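Local coordinates for protein extracellular invertase (Aspergillus kawachii, PDB 5XH8) that hydrolyses the beta-fructofuranosidic bond of sucrose-like sugars and, with high transfructosylation activity, passes fructosyl units on, probably to build fructooligosaccharides such as 1-kestose, at residues P94-D99 and T116-L121; S133-L138 and Q153-P158; R242-F247 and I270-S275; R377-P382 and L411-I416; G522-F527 and Y554-F559. One frame throughout, in Å; residues are numbered along the deposited sequence.

Contact 1 of 5, residues P94-D99 and T116-L121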
# COMPACT_ATOMS: atom_id res chain seq x y z
N PRO A 94 7.69 -3.31 -7.31
CA PRO A 94 9.05 -2.95 -7.75
C PRO A 94 10.04 -4.10 -7.58
O PRO A 94 11.02 -4.16 -8.32
CB PRO A 94 9.41 -1.76 -6.84
CG PRO A 94 8.59 -2.00 -5.58
CD PRO A 94 7.29 -2.58 -6.09
N VAL A 95 9.79 -5.05 -6.66
CA VAL A 95 10.75 -6.11 -6.36
C VAL A 95 10.38 -7.42 -7.06
O VAL A 95 11.24 -8.06 -7.64
CB VAL A 95 10.92 -6.27 -4.83
CG1 VAL A 95 11.72 -7.52 -4.48
CG2 VAL A 95 11.59 -5.02 -4.27
N ALA A 96 9.11 -7.84 -7.01
CA ALA A 96 8.75 -9.13 -7.59
C ALA A 96 7.27 -9.23 -7.94
O ALA A 96 6.43 -8.48 -7.38
CB ALA A 96 9.14 -10.26 -6.64
N VAL A 97 6.99 -10.13 -8.87
CA VAL A 97 5.65 -10.55 -9.19
C VAL A 97 5.50 -11.96 -8.67
O VAL A 97 6.22 -12.88 -9.10
CB VAL A 97 5.41 -10.56 -10.71
CG1 VAL A 97 4.08 -11.26 -11.06
CG2 VAL A 97 5.42 -9.14 -11.25
N PHE A 98 4.56 -12.14 -7.74
CA PHE A 98 4.23 -13.46 -7.19
C PHE A 98 2.94 -13.97 -7.86
O PHE A 98 2.43 -13.37 -8.82
CB PHE A 98 4.13 -13.38 -5.66
CG PHE A 98 5.46 -13.46 -4.90
CD1 PHE A 98 6.72 -13.44 -5.55
CD2 PHE A 98 5.44 -13.51 -3.52
CE1 PHE A 98 7.90 -13.49 -4.81
CE2 PHE A 98 6.63 -13.56 -2.78
CZ PHE A 98 7.85 -13.57 -3.42
N ASP A 99 2.43 -15.10 -7.40
CA ASP A 99 1.33 -15.78 -8.07
C ASP A 99 0.06 -14.92 -8.10
O ASP A 99 -0.17 -14.12 -7.22
CB ASP A 99 0.98 -17.10 -7.34
CG ASP A 99 2.07 -18.16 -7.42
OD1 ASP A 99 2.88 -18.11 -8.38
OD2 ASP A 99 2.11 -19.05 -6.53
N THR A 116 -0.14 -11.21 -6.45
CA THR A 116 0.65 -10.66 -5.36
C THR A 116 1.80 -9.83 -5.91
O THR A 116 2.73 -10.35 -6.54
CB THR A 116 1.17 -11.73 -4.39
OG1 THR A 116 0.06 -12.42 -3.80
CG2 THR A 116 1.98 -11.06 -3.27
N SER A 117 1.71 -8.53 -5.64
CA SER A 117 2.70 -7.52 -6.00
C SER A 117 3.67 -7.35 -4.80
O SER A 117 3.23 -7.08 -3.69
CB SER A 117 2.00 -6.22 -6.37
OG SER A 117 0.90 -5.92 -5.51
N VAL A 118 4.97 -7.57 -5.03
CA VAL A 118 5.98 -7.61 -3.98
C VAL A 118 6.88 -6.35 -3.98
O VAL A 118 7.46 -5.96 -5.02
CB VAL A 118 6.82 -8.89 -4.07
CG1 VAL A 118 7.95 -8.92 -3.04
CG2 VAL A 118 5.93 -10.12 -3.92
N SER A 119 6.97 -5.71 -2.82
CA SER A 119 7.75 -4.49 -2.62
C SER A 119 8.97 -4.62 -1.68
O SER A 119 9.81 -3.71 -1.65
CB SER A 119 6.84 -3.39 -2.09
OG SER A 119 5.80 -3.13 -3.00
N TYR A 120 9.06 -5.71 -0.93
CA TYR A 120 10.14 -5.93 0.05
C TYR A 120 10.46 -7.41 0.15
O TYR A 120 9.54 -8.24 0.19
CB TYR A 120 9.77 -5.43 1.46
CG TYR A 120 9.56 -3.95 1.50
CD1 TYR A 120 10.64 -3.07 1.61
CD2 TYR A 120 8.28 -3.42 1.36
CE1 TYR A 120 10.44 -1.70 1.57
CE2 TYR A 120 8.07 -2.04 1.30
CZ TYR A 120 9.14 -1.19 1.41
OH TYR A 120 8.93 0.17 1.37
N LEU A 121 11.75 -7.71 0.21
CA LEU A 121 12.28 -9.06 0.42
C LEU A 121 13.36 -8.95 1.53
O LEU A 121 13.91 -7.88 1.73
CB LEU A 121 12.90 -9.58 -0.87
CG LEU A 121 11.96 -10.03 -1.99
CD1 LEU A 121 12.77 -10.42 -3.23
CD2 LEU A 121 11.11 -11.22 -1.56
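A classic beta bulge, with Val95 and Ala96 both facing Val118, opens the antiparallel hairpin of strands 96-103 and 112-118 in a four-stranded sheet of the beta-propeller. Val118 O is gripped by two amides, Val95 N at 3.0 Å and Ala96 N at 3.2 Å, the latter well above the carbonyl plane. Beyond the bulge the ladder becomes regular: Val118 N gives its bond to Ala96 O, Phe98 N reaches Thr116 O at 2.8 Å, and Thr116 N closes on Asp99 O. On the face carrying Ala96 and Val118, the small Ala96 CB lies 3.7 Å from Val118 CB. Thr116 turns its hydroxyl to Gln136 in the next strand, while Tyr120 bonds Asn92 of the second subunit. Phe98 suits its place because its flat ring gives a Val118 methyl a face to pack on; a bound glycerol lies nearby. Val118 CG1 is anti to the backbone N (chi1 176°), which leaves Val118 CG2 over the centre of the Phe98 ring in a CH-pi contact, 3.5 Å from the centroid.

Contact 2 of 5, residues S133-L138 and Q153-P158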
# COMPACT_ATOMS: atom_id res chain seq x y z
N SER A 133 5.15 -5.99 2.51
CA SER A 133 5.95 -6.75 1.55
C SER A 133 5.09 -7.40 0.41
O SER A 133 5.53 -7.46 -0.74
CB SER A 133 6.90 -7.75 2.25
OG SER A 133 6.20 -8.63 3.06
N GLU A 134 3.85 -7.79 0.73
CA GLU A 134 2.95 -8.43 -0.20
C GLU A 134 1.59 -7.69 -0.24
O GLU A 134 0.88 -7.60 0.78
CB GLU A 134 2.75 -9.90 0.17
CG GLU A 134 4.05 -10.71 0.21
CD GLU A 134 3.86 -12.06 0.87
OE1 GLU A 134 3.27 -12.08 1.99
OE2 GLU A 134 4.27 -13.08 0.26
N THR A 135 1.25 -7.16 -1.40
CA THR A 135 -0.05 -6.56 -1.65
C THR A 135 -0.70 -7.32 -2.80
O THR A 135 -0.04 -8.14 -3.47
CB THR A 135 0.06 -5.07 -1.98
OG1 THR A 135 0.88 -4.89 -3.14
CG2 THR A 135 0.71 -4.30 -0.83
N GLN A 136 -1.99 -7.10 -3.01
CA GLN A 136 -2.67 -7.75 -4.14
C GLN A 136 -3.14 -6.66 -5.10
O GLN A 136 -3.85 -5.72 -4.68
CB GLN A 136 -3.83 -8.65 -3.67
CG GLN A 136 -3.62 -9.31 -2.31
CD GLN A 136 -2.39 -10.19 -2.26
OE1 GLN A 136 -2.02 -10.84 -3.24
NE2 GLN A 136 -1.75 -10.22 -1.09
N SER A 137 -2.74 -6.80 -6.37
CA SER A 137 -2.94 -5.79 -7.41
C SER A 137 -3.66 -6.38 -8.59
O SER A 137 -3.70 -7.62 -8.75
CB SER A 137 -1.60 -5.20 -7.85
OG SER A 137 -1.02 -4.43 -6.80
N LEU A 138 -4.20 -5.50 -9.42
CA LEU A 138 -4.93 -5.89 -10.64
C LEU A 138 -4.19 -5.54 -11.91
O LEU A 138 -3.52 -4.50 -12.01
CB LEU A 138 -6.30 -5.20 -10.71
CG LEU A 138 -7.35 -5.59 -9.66
CD1 LEU A 138 -8.59 -4.73 -9.90
CD2 LEU A 138 -7.71 -7.06 -9.71
N GLN A 153 -2.89 2.21 -10.67
CA GLN A 153 -3.39 2.54 -9.37
C GLN A 153 -2.73 1.61 -8.37
O GLN A 153 -2.07 0.64 -8.75
CB GLN A 153 -4.91 2.40 -9.31
CG GLN A 153 -5.38 0.98 -9.60
CD GLN A 153 -6.70 0.70 -8.97
OE1 GLN A 153 -7.72 1.11 -9.48
NE2 GLN A 153 -6.70 0.05 -7.82
N GLY A 154 -2.94 1.90 -7.09
CA GLY A 154 -2.41 1.09 -6.02
C GLY A 154 -3.07 -0.28 -5.91
O GLY A 154 -4.04 -0.56 -6.62
N PRO A 155 -2.53 -1.13 -5.02
CA PRO A 155 -3.12 -2.43 -4.77
C PRO A 155 -4.60 -2.33 -4.31
O PRO A 155 -4.98 -1.39 -3.60
CB PRO A 155 -2.27 -3.02 -3.65
CG PRO A 155 -1.58 -1.84 -3.01
CD PRO A 155 -1.41 -0.83 -4.10
N VAL A 156 -5.39 -3.30 -4.74
CA VAL A 156 -6.80 -3.38 -4.32
C VAL A 156 -6.93 -4.03 -2.94
O VAL A 156 -7.93 -3.82 -2.24
CB VAL A 156 -7.68 -4.07 -5.38
CG1 VAL A 156 -7.67 -3.26 -6.67
CG2 VAL A 156 -7.26 -5.49 -5.66
N ILE A 157 -5.91 -4.79 -2.54
CA ILE A 157 -5.81 -5.30 -1.17
C ILE A 157 -4.41 -4.94 -0.66
O ILE A 157 -3.46 -5.71 -0.91
CB ILE A 157 -6.10 -6.82 -1.07
CG1 ILE A 157 -7.48 -7.15 -1.63
CG2 ILE A 157 -5.97 -7.28 0.38
CD1 ILE A 157 -7.78 -8.63 -1.72
N PRO A 158 -4.27 -3.78 0.04
CA PRO A 158 -2.95 -3.26 0.47
C PRO A 158 -2.27 -3.97 1.63
O PRO A 158 -1.11 -3.67 1.95
CB PRO A 158 -3.23 -1.80 0.88
CG PRO A 158 -4.61 -1.48 0.45
CD PRO A 158 -5.35 -2.77 0.23
O HOH W 1 -3.95 -2.68 -8.55
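Gln136 and Ile157 pair as a single antiparallel bridge, Gln136 N giving to Ile157 O at 2.9 Å and Ile157 N to Gln136 O at 3.1 Å, the latter nearly straight at 172° and in the carbonyl plane. Val156 N also approaches Gln136 O, but its bond is weak. A water extends the link, accepting from Leu138 N at 3.0 Å and donating to Gly154 O. Among the packing contacts, the Pro155 ring, rigid and without an N-H, lays CB 3.5 Å from Thr135 CB, and Thr135 CG2 meets Pro158 O. Leu138 and Val156 cross at about a right angle, Leu138 CD1 lying 3.7 Å from Val156 CG1. Gln136 CG lies 3.7 Å from Ile157 CB. Of the polar ends, Thr135 OG1 bonds Ser117 of the preceding strand, and Gln136 NE2 bonds Phe169 O. At the subunit interface, Arg131 of the second subunit bonds Val156 O. With Val156 and Ile157 both facing Gln136, this is a classic beta bulge, joining a loop to strand 134-140 of a propeller sheet.

Contact 3 of 5, residues R242-F247 and I270-S275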
# COMPACT_ATOMS: atom_id res chain seq x y z
N ARG A 242 1.68 -32.69 7.06
CA ARG A 242 1.34 -31.79 8.14
C ARG A 242 0.78 -30.47 7.59
O ARG A 242 1.08 -30.05 6.46
CB ARG A 242 2.53 -31.51 9.04
CG ARG A 242 3.34 -32.73 9.49
CD ARG A 242 4.27 -32.38 10.64
NE ARG A 242 3.50 -32.10 11.86
CZ ARG A 242 3.08 -33.01 12.76
NH1 ARG A 242 3.33 -34.30 12.62
NH2 ARG A 242 2.36 -32.63 13.81
N TRP A 243 -0.07 -29.84 8.39
CA TRP A 243 -0.54 -28.49 8.13
C TRP A 243 0.64 -27.51 8.23
O TRP A 243 0.66 -26.49 7.56
CB TRP A 243 -1.65 -28.09 9.10
CG TRP A 243 -2.88 -28.99 9.09
CD1 TRP A 243 -3.55 -29.47 10.20
CD2 TRP A 243 -3.60 -29.50 7.95
NE1 TRP A 243 -4.63 -30.24 9.82
CE2 TRP A 243 -4.69 -30.28 8.45
CE3 TRP A 243 -3.44 -29.39 6.56
CZ2 TRP A 243 -5.60 -30.92 7.61
CZ3 TRP A 243 -4.34 -30.04 5.72
CH2 TRP A 243 -5.41 -30.79 6.24
N ALA A 244 1.61 -27.84 9.09
CA ALA A 244 2.93 -27.26 9.06
C ALA A 244 2.90 -25.76 9.41
O ALA A 244 2.00 -25.31 10.16
CB ALA A 244 3.61 -27.57 7.73
N PHE A 245 3.84 -24.97 8.89
CA PHE A 245 4.02 -23.59 9.40
C PHE A 245 3.39 -22.48 8.59
O PHE A 245 3.32 -21.34 9.05
CB PHE A 245 5.48 -23.33 9.61
CG PHE A 245 6.10 -24.18 10.69
CD1 PHE A 245 6.59 -25.45 10.39
CD2 PHE A 245 6.20 -23.72 12.00
CE1 PHE A 245 7.18 -26.23 11.38
CE2 PHE A 245 6.79 -24.50 13.00
CZ PHE A 245 7.28 -25.76 12.68
N ASN A 246 2.94 -22.79 7.38
CA ASN A 246 2.39 -21.77 6.47
C ASN A 246 1.70 -22.48 5.31
O ASN A 246 2.20 -23.49 4.85
CB ASN A 246 3.52 -20.87 5.96
CG ASN A 246 3.01 -19.69 5.17
OD1 ASN A 246 2.31 -18.83 5.71
ND2 ASN A 246 3.37 -19.63 3.90
N PHE A 247 0.55 -21.97 4.87
CA PHE A 247 -0.10 -22.45 3.66
C PHE A 247 0.27 -21.57 2.45
O PHE A 247 0.38 -20.35 2.58
CB PHE A 247 -1.63 -22.42 3.77
CG PHE A 247 -2.25 -23.43 4.72
CD1 PHE A 247 -1.57 -24.56 5.18
CD2 PHE A 247 -3.56 -23.24 5.13
CE1 PHE A 247 -2.18 -25.45 6.05
CE2 PHE A 247 -4.18 -24.14 6.00
CZ PHE A 247 -3.49 -25.25 6.45
N ILE A 270 -3.48 -27.20 -1.36
CA ILE A 270 -2.55 -26.27 -0.71
C ILE A 270 -1.18 -26.87 -0.69
O ILE A 270 -1.04 -28.08 -0.62
CB ILE A 270 -2.88 -25.98 0.76
CG1 ILE A 270 -3.29 -27.26 1.51
CG2 ILE A 270 -4.00 -24.97 0.84
CD1 ILE A 270 -3.15 -27.12 2.99
N GLY A 271 -0.17 -26.00 -0.73
CA GLY A 271 1.18 -26.35 -0.34
C GLY A 271 1.30 -26.04 1.15
O GLY A 271 0.78 -25.03 1.62
N THR A 272 1.99 -26.90 1.89
CA THR A 272 2.34 -26.58 3.27
C THR A 272 3.85 -26.55 3.42
O THR A 272 4.55 -27.41 2.88
CB THR A 272 1.68 -27.54 4.30
OG1 THR A 272 2.37 -28.79 4.36
CG2 THR A 272 0.26 -27.78 3.96
N GLU A 273 4.33 -25.55 4.16
CA GLU A 273 5.75 -25.33 4.39
C GLU A 273 6.12 -25.92 5.76
O GLU A 273 5.72 -25.38 6.80
CB GLU A 273 6.10 -23.85 4.34
CG GLU A 273 5.81 -23.18 3.01
CD GLU A 273 6.54 -21.86 2.88
OE1 GLU A 273 7.79 -21.89 2.73
OE2 GLU A 273 5.87 -20.81 2.98
N GLY A 274 6.87 -27.01 5.72
CA GLY A 274 7.30 -27.74 6.91
C GLY A 274 8.76 -27.56 7.28
O GLY A 274 9.58 -27.02 6.51
N SER A 275 9.07 -28.04 8.48
CA SER A 275 10.39 -27.88 9.07
C SER A 275 10.58 -28.94 10.14
O SER A 275 9.61 -29.32 10.77
CB SER A 275 10.48 -26.52 9.73
OG SER A 275 11.79 -26.24 10.18
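Asn246 and Glu273 lie side by side and point the same way, their amide and carboxylate planes 69° apart. Asn246 ND2 donates to Glu273 OE2 at 2.9 Å, meeting the lone pair anti to the other oxygen, while Asn246 OD1 is held by Thr167 and Glu273 OE1 by Thr284, so both flat groups are fixed at each end. Phe247 and Thr272, a non-hydrogen-bonded pair, also lie side by side. Ile270 crosses Phe247 obliquely and sets CD1 over one ring face, 3.8 Å from the centroid and offset toward the rim, a CH-pi contact; the same methyl lies 4.2 Å from Trp243 CZ3. A chi1 of 78° turns Thr272 OG1 between its backbone N and carbonyl carbon, whence it gives a bond of 2.8 Å to Arg242 O. Phe245 brings its ring edge to Glu273 O, which also accepts Phe245 N at 2.8 Å, and Glu273 N returns a bond to Asn246 O. Small Ala244, at positive phi, has its CB 3.2 Å from Glu273 O. Glu273 lies close to a bound glycerol, consistent with a place beside the ligand pocket of the GH32 beta-propeller, where the loop 242-247 is clasped to strand 265-274.

Contact 4 of 5, residues R377-P382 and L411-I416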
# COMPACT_ATOMS: atom_id res chain seq x y z
N ARG A 377 -11.88 -35.12 -9.50
CA ARG A 377 -13.32 -35.46 -9.37
C ARG A 377 -13.53 -36.26 -8.09
O ARG A 377 -12.57 -36.72 -7.48
CB ARG A 377 -13.82 -36.25 -10.59
CG ARG A 377 -13.32 -37.70 -10.68
CD ARG A 377 -13.69 -38.35 -12.01
NE ARG A 377 -13.31 -39.76 -12.08
CZ ARG A 377 -13.95 -40.77 -11.46
NH1 ARG A 377 -15.01 -40.57 -10.66
NH2 ARG A 377 -13.49 -42.02 -11.61
N VAL A 378 -14.80 -36.43 -7.70
CA VAL A 378 -15.10 -37.27 -6.54
C VAL A 378 -15.03 -38.72 -7.02
O VAL A 378 -15.65 -39.06 -8.00
CB VAL A 378 -16.48 -36.96 -5.91
CG1 VAL A 378 -16.69 -37.82 -4.67
CG2 VAL A 378 -16.56 -35.50 -5.51
N LEU A 379 -14.20 -39.54 -6.37
CA LEU A 379 -14.04 -40.93 -6.77
C LEU A 379 -14.74 -41.79 -5.73
O LEU A 379 -14.52 -41.60 -4.53
CB LEU A 379 -12.56 -41.33 -6.88
CG LEU A 379 -12.29 -42.83 -7.10
CD1 LEU A 379 -12.86 -43.30 -8.42
CD2 LEU A 379 -10.80 -43.14 -7.04
N TYR A 380 -15.55 -42.74 -6.19
CA TYR A 380 -16.18 -43.71 -5.28
C TYR A 380 -15.55 -45.08 -5.44
O TYR A 380 -15.29 -45.53 -6.55
CB TYR A 380 -17.69 -43.79 -5.51
CG TYR A 380 -18.37 -42.50 -5.11
CD1 TYR A 380 -18.71 -42.25 -3.78
CD2 TYR A 380 -18.65 -41.52 -6.06
CE1 TYR A 380 -19.33 -41.06 -3.42
CE2 TYR A 380 -19.27 -40.33 -5.70
CZ TYR A 380 -19.60 -40.12 -4.39
OH TYR A 380 -20.20 -38.94 -4.05
N ILE A 381 -15.28 -45.73 -4.31
CA ILE A 381 -14.74 -47.07 -4.28
C ILE A 381 -15.82 -47.99 -3.68
O ILE A 381 -16.02 -48.00 -2.46
CB ILE A 381 -13.48 -47.13 -3.42
CG1 ILE A 381 -12.46 -46.06 -3.85
CG2 ILE A 381 -12.86 -48.52 -3.53
CD1 ILE A 381 -11.26 -45.98 -2.93
N PRO A 382 -16.53 -48.77 -4.54
CA PRO A 382 -17.60 -49.63 -4.00
C PRO A 382 -17.11 -51.01 -3.52
O PRO A 382 -15.98 -51.41 -3.80
CB PRO A 382 -18.57 -49.76 -5.18
CG PRO A 382 -17.72 -49.59 -6.40
CD PRO A 382 -16.53 -48.74 -6.01
N LEU A 411 -16.75 -46.28 -0.29
CA LEU A 411 -15.82 -45.24 0.11
C LEU A 411 -15.82 -44.10 -0.88
O LEU A 411 -16.16 -44.29 -2.06
CB LEU A 411 -14.40 -45.79 0.25
CG LEU A 411 -14.14 -46.85 1.32
CD1 LEU A 411 -12.65 -47.16 1.37
CD2 LEU A 411 -14.65 -46.41 2.69
N GLN A 412 -15.46 -42.93 -0.38
CA GLN A 412 -15.34 -41.71 -1.18
C GLN A 412 -13.95 -41.11 -0.96
O GLN A 412 -13.43 -41.10 0.16
CB GLN A 412 -16.41 -40.71 -0.75
CG GLN A 412 -16.60 -39.53 -1.68
CD GLN A 412 -17.34 -38.39 -1.00
OE1 GLN A 412 -16.89 -37.84 0.00
NE2 GLN A 412 -18.47 -38.03 -1.55
N THR A 413 -13.35 -40.61 -2.04
CA THR A 413 -12.04 -39.96 -1.99
C THR A 413 -11.88 -39.03 -3.20
O THR A 413 -12.77 -38.94 -4.07
CB THR A 413 -10.92 -41.01 -1.96
OG1 THR A 413 -9.68 -40.39 -1.61
CG2 THR A 413 -10.74 -41.69 -3.29
N LEU A 414 -10.74 -38.35 -3.26
CA LEU A 414 -10.45 -37.50 -4.42
C LEU A 414 -9.88 -38.35 -5.56
O LEU A 414 -8.87 -39.05 -5.39
CB LEU A 414 -9.48 -36.37 -4.06
CG LEU A 414 -9.16 -35.42 -5.23
CD1 LEU A 414 -10.37 -34.56 -5.56
CD2 LEU A 414 -7.94 -34.55 -4.94
N GLY A 415 -10.54 -38.28 -6.70
CA GLY A 415 -10.06 -38.90 -7.93
C GLY A 415 -9.03 -38.00 -8.60
O GLY A 415 -9.29 -36.80 -8.79
N ILE A 416 -7.87 -38.58 -8.93
CA ILE A 416 -6.75 -37.92 -9.59
C ILE A 416 -6.40 -38.76 -10.81
O ILE A 416 -5.98 -39.90 -10.67
CB ILE A 416 -5.50 -37.83 -8.64
CG1 ILE A 416 -5.86 -37.18 -7.30
CG2 ILE A 416 -4.36 -37.09 -9.33
CD1 ILE A 416 -4.82 -37.27 -6.23
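Arg377 O receives Gly415 N at 2.7 Å, the shortest bond in an antiparallel ladder of six that pairs strands 366-385 and 408-418 in a sheet of the beta-propeller. Arg377 N answers to Gly415 O, and the same reciprocal pattern repeats with Leu379 and Thr413 and again with Ile381 and Leu411, with Ile381 N 2.8 Å from Leu411 O. The strands twist strongly, their directions 126° apart. Gly415, having no side chain, allows Leu379 CB within 3.6 Å of its CA. Leu379 and Thr413 lie side by side; chi1 of -167° puts Thr413 OG1 anti to the backbone N, where it bonds Ser396 O, and Thr413 CG2 faces Leu379 CD2 at 4.0 Å. On this same face Ile381 CB packs 4.0 Å from Leu411 CB, joining two bulky aliphatic side chains. On the other face Gln412 runs alongside Tyr380, its CG 3.6 Å from Tyr380 CE1, and Gln412 CG also meets Val378 CG1 at 3.4 Å. Here the aliphatic part of glutamine serves as an apolar surface for the phenol ring and the valine methyl. Polar bonding is thus left largely to the backbone, so the register is probably set chiefly by the ladder.

Contact 5 of 5, residues G522-F527 and Y554-F559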
# COMPACT_ATOMS: atom_id res chain seq x y z
N GLY A 522 5.19 -42.65 -1.50
CA GLY A 522 3.86 -42.24 -1.07
C GLY A 522 2.97 -43.38 -0.58
O GLY A 522 3.07 -44.50 -1.06
N LYS A 523 2.11 -43.07 0.39
CA LYS A 523 1.16 -44.03 0.97
C LYS A 523 0.02 -44.34 0.01
O LYS A 523 -0.56 -43.42 -0.60
CB LYS A 523 0.51 -43.48 2.24
CG LYS A 523 1.47 -43.20 3.37
CD LYS A 523 1.84 -44.47 4.13
CE LYS A 523 0.65 -45.05 4.88
NZ LYS A 523 1.16 -45.92 5.98
N LEU A 524 -0.30 -45.63 -0.11
CA LEU A 524 -1.46 -46.08 -0.87
C LEU A 524 -2.03 -47.32 -0.18
O LEU A 524 -1.34 -48.33 -0.08
CB LEU A 524 -1.06 -46.43 -2.30
CG LEU A 524 -2.18 -47.03 -3.15
CD1 LEU A 524 -3.34 -46.04 -3.36
CD2 LEU A 524 -1.62 -47.49 -4.48
N ARG A 525 -3.27 -47.24 0.32
CA ARG A 525 -3.95 -48.39 0.90
C ARG A 525 -4.72 -49.10 -0.19
O ARG A 525 -5.48 -48.49 -0.94
CB ARG A 525 -4.91 -47.99 2.01
CG ARG A 525 -5.81 -49.15 2.47
CD ARG A 525 -6.33 -48.94 3.87
NE ARG A 525 -5.23 -48.94 4.82
CZ ARG A 525 -5.31 -48.52 6.07
NH1 ARG A 525 -6.46 -48.09 6.59
NH2 ARG A 525 -4.22 -48.55 6.82
N LEU A 526 -4.51 -50.41 -0.25
CA LEU A 526 -5.30 -51.34 -1.06
C LEU A 526 -6.24 -52.00 -0.06
O LEU A 526 -5.78 -52.68 0.87
CB LEU A 526 -4.36 -52.37 -1.73
CG LEU A 526 -3.34 -51.75 -2.70
CD1 LEU A 526 -2.33 -52.76 -3.23
CD2 LEU A 526 -4.07 -51.07 -3.86
N PHE A 527 -7.54 -51.74 -0.21
CA PHE A 527 -8.53 -52.22 0.76
C PHE A 527 -8.90 -53.67 0.47
O PHE A 527 -8.57 -54.22 -0.59
CB PHE A 527 -9.80 -51.38 0.70
CG PHE A 527 -9.60 -49.93 0.99
CD1 PHE A 527 -9.60 -49.46 2.31
CD2 PHE A 527 -9.44 -49.01 -0.05
CE1 PHE A 527 -9.43 -48.11 2.57
CE2 PHE A 527 -9.26 -47.66 0.22
CZ PHE A 527 -9.26 -47.21 1.53
N TYR A 554 1.04 -43.11 -11.30
CA TYR A 554 -0.36 -43.11 -10.92
C TYR A 554 -0.83 -44.50 -10.46
O TYR A 554 -0.38 -45.54 -11.00
CB TYR A 554 -1.21 -42.67 -12.10
CG TYR A 554 -0.94 -41.25 -12.61
CD1 TYR A 554 0.09 -40.99 -13.51
CD2 TYR A 554 -1.75 -40.18 -12.21
CE1 TYR A 554 0.33 -39.69 -13.98
CE2 TYR A 554 -1.53 -38.89 -12.68
CZ TYR A 554 -0.49 -38.64 -13.56
OH TYR A 554 -0.30 -37.35 -14.01
N ALA A 555 -1.78 -44.51 -9.51
CA ALA A 555 -2.42 -45.77 -9.06
C ALA A 555 -3.90 -45.57 -8.73
O ALA A 555 -4.27 -44.64 -7.98
CB ALA A 555 -1.69 -46.38 -7.88
N ASN A 556 -4.73 -46.41 -9.35
CA ASN A 556 -6.11 -46.65 -8.90
C ASN A 556 -6.97 -45.39 -8.98
O ASN A 556 -7.95 -45.26 -8.24
CB ASN A 556 -6.09 -47.24 -7.48
CG ASN A 556 -5.55 -48.67 -7.46
OD1 ASN A 556 -6.29 -49.61 -7.15
ND2 ASN A 556 -4.27 -48.84 -7.75
N GLY A 557 -6.61 -44.48 -9.89
CA GLY A 557 -7.29 -43.19 -10.07
C GLY A 557 -7.34 -42.29 -8.86
O GLY A 557 -8.19 -41.39 -8.82
N ARG A 558 -6.47 -42.54 -7.87
CA ARG A 558 -6.47 -41.78 -6.61
C ARG A 558 -5.08 -41.54 -6.01
O ARG A 558 -4.97 -41.12 -4.88
CB ARG A 558 -7.35 -42.49 -5.57
CG ARG A 558 -6.85 -43.85 -5.10
CD ARG A 558 -7.98 -44.66 -4.47
NE ARG A 558 -7.49 -45.78 -3.66
CZ ARG A 558 -7.80 -47.07 -3.81
NH1 ARG A 558 -8.62 -47.49 -4.78
NH2 ARG A 558 -7.27 -47.97 -2.98
N PHE A 559 -4.02 -41.80 -6.77
CA PHE A 559 -2.67 -41.72 -6.24
C PHE A 559 -1.78 -41.16 -7.32
O PHE A 559 -1.89 -41.57 -8.47
CB PHE A 559 -2.17 -43.09 -5.85
CG PHE A 559 -0.75 -43.10 -5.38
CD1 PHE A 559 0.29 -43.28 -6.28
CD2 PHE A 559 -0.46 -42.93 -4.05
CE1 PHE A 559 1.61 -43.29 -5.85
CE2 PHE A 559 0.85 -42.95 -3.61
CZ PHE A 559 1.88 -43.14 -4.51
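Leu524 reaches across to the other segment, where its atoms meet Phe559, Arg558 and Ala555. Leu524 CB lies 4.0 Å from Phe559 CD2. A chi1 of 175° sets CG anti to the backbone N, and from there the two methyls diverge. Leu524 CD1 lies 4.2 Å from Arg558 NE and also touches the CB of Phe559. Leu524 CD2 meets Ala555 CB at 3.6 Å. A leucine suits the place because its forked end packs between a small alanine and two large side chains. Phe559 turns its ring edge to the Lys523 carbonyl, with Phe559 CE2 3.4 Å from Lys523 O; Gly522, lacking a side chain, lets the ring pass. Arg558 crosses Leu524 at about a right angle, extended from CG to NE, and its guanidinium NH2 donates to Arg525 O at 2.8 Å. That oxygen lies only 4° out of the guanidinium plane. The Phe527 ring is turned 40° from the guanidinium, with Phe527 CE2 3.8 Å from Arg558 NH2. The charge has a second partner, Glu538, in a salt bridge through NH1. Arg558 and Phe559 both face Ala555 in a classic beta bulge at the turn between strands 550-555 and 559-564. Strand 520-523 belongs to one sheet of the C-terminal beta-sandwich and strand 550-555 to the other, so Leu524 and its neighbours lie between the two sheets, with Leu540 of strand 534-547 alongside.

Overall arrangement
Contacts 1 and 2 share one propeller sheet, their centres about 10 Å apart, and hydroxyls and a glutamine link strands 112-118 and 134-140 between them; both reach the second subunit. Contact 1 is partly buried, contacts 2 to 5 are buried. Contact 3, deeper in the same domain, combines a carboxylate with aromatic packing close to glycerol. Contacts 4 and 5 lie on the opposite side of the chain's centre from contact 1, their centres about 11 Å apart: Ile416 N probably bonds Gly557 O, and Leu411 packs on Phe527, joining the propeller sheet to the sandwich. Contact 4 is a plain backbone ladder, whereas contact 5 rests on side-chain packing and one arginine bond to a backbone oxygen.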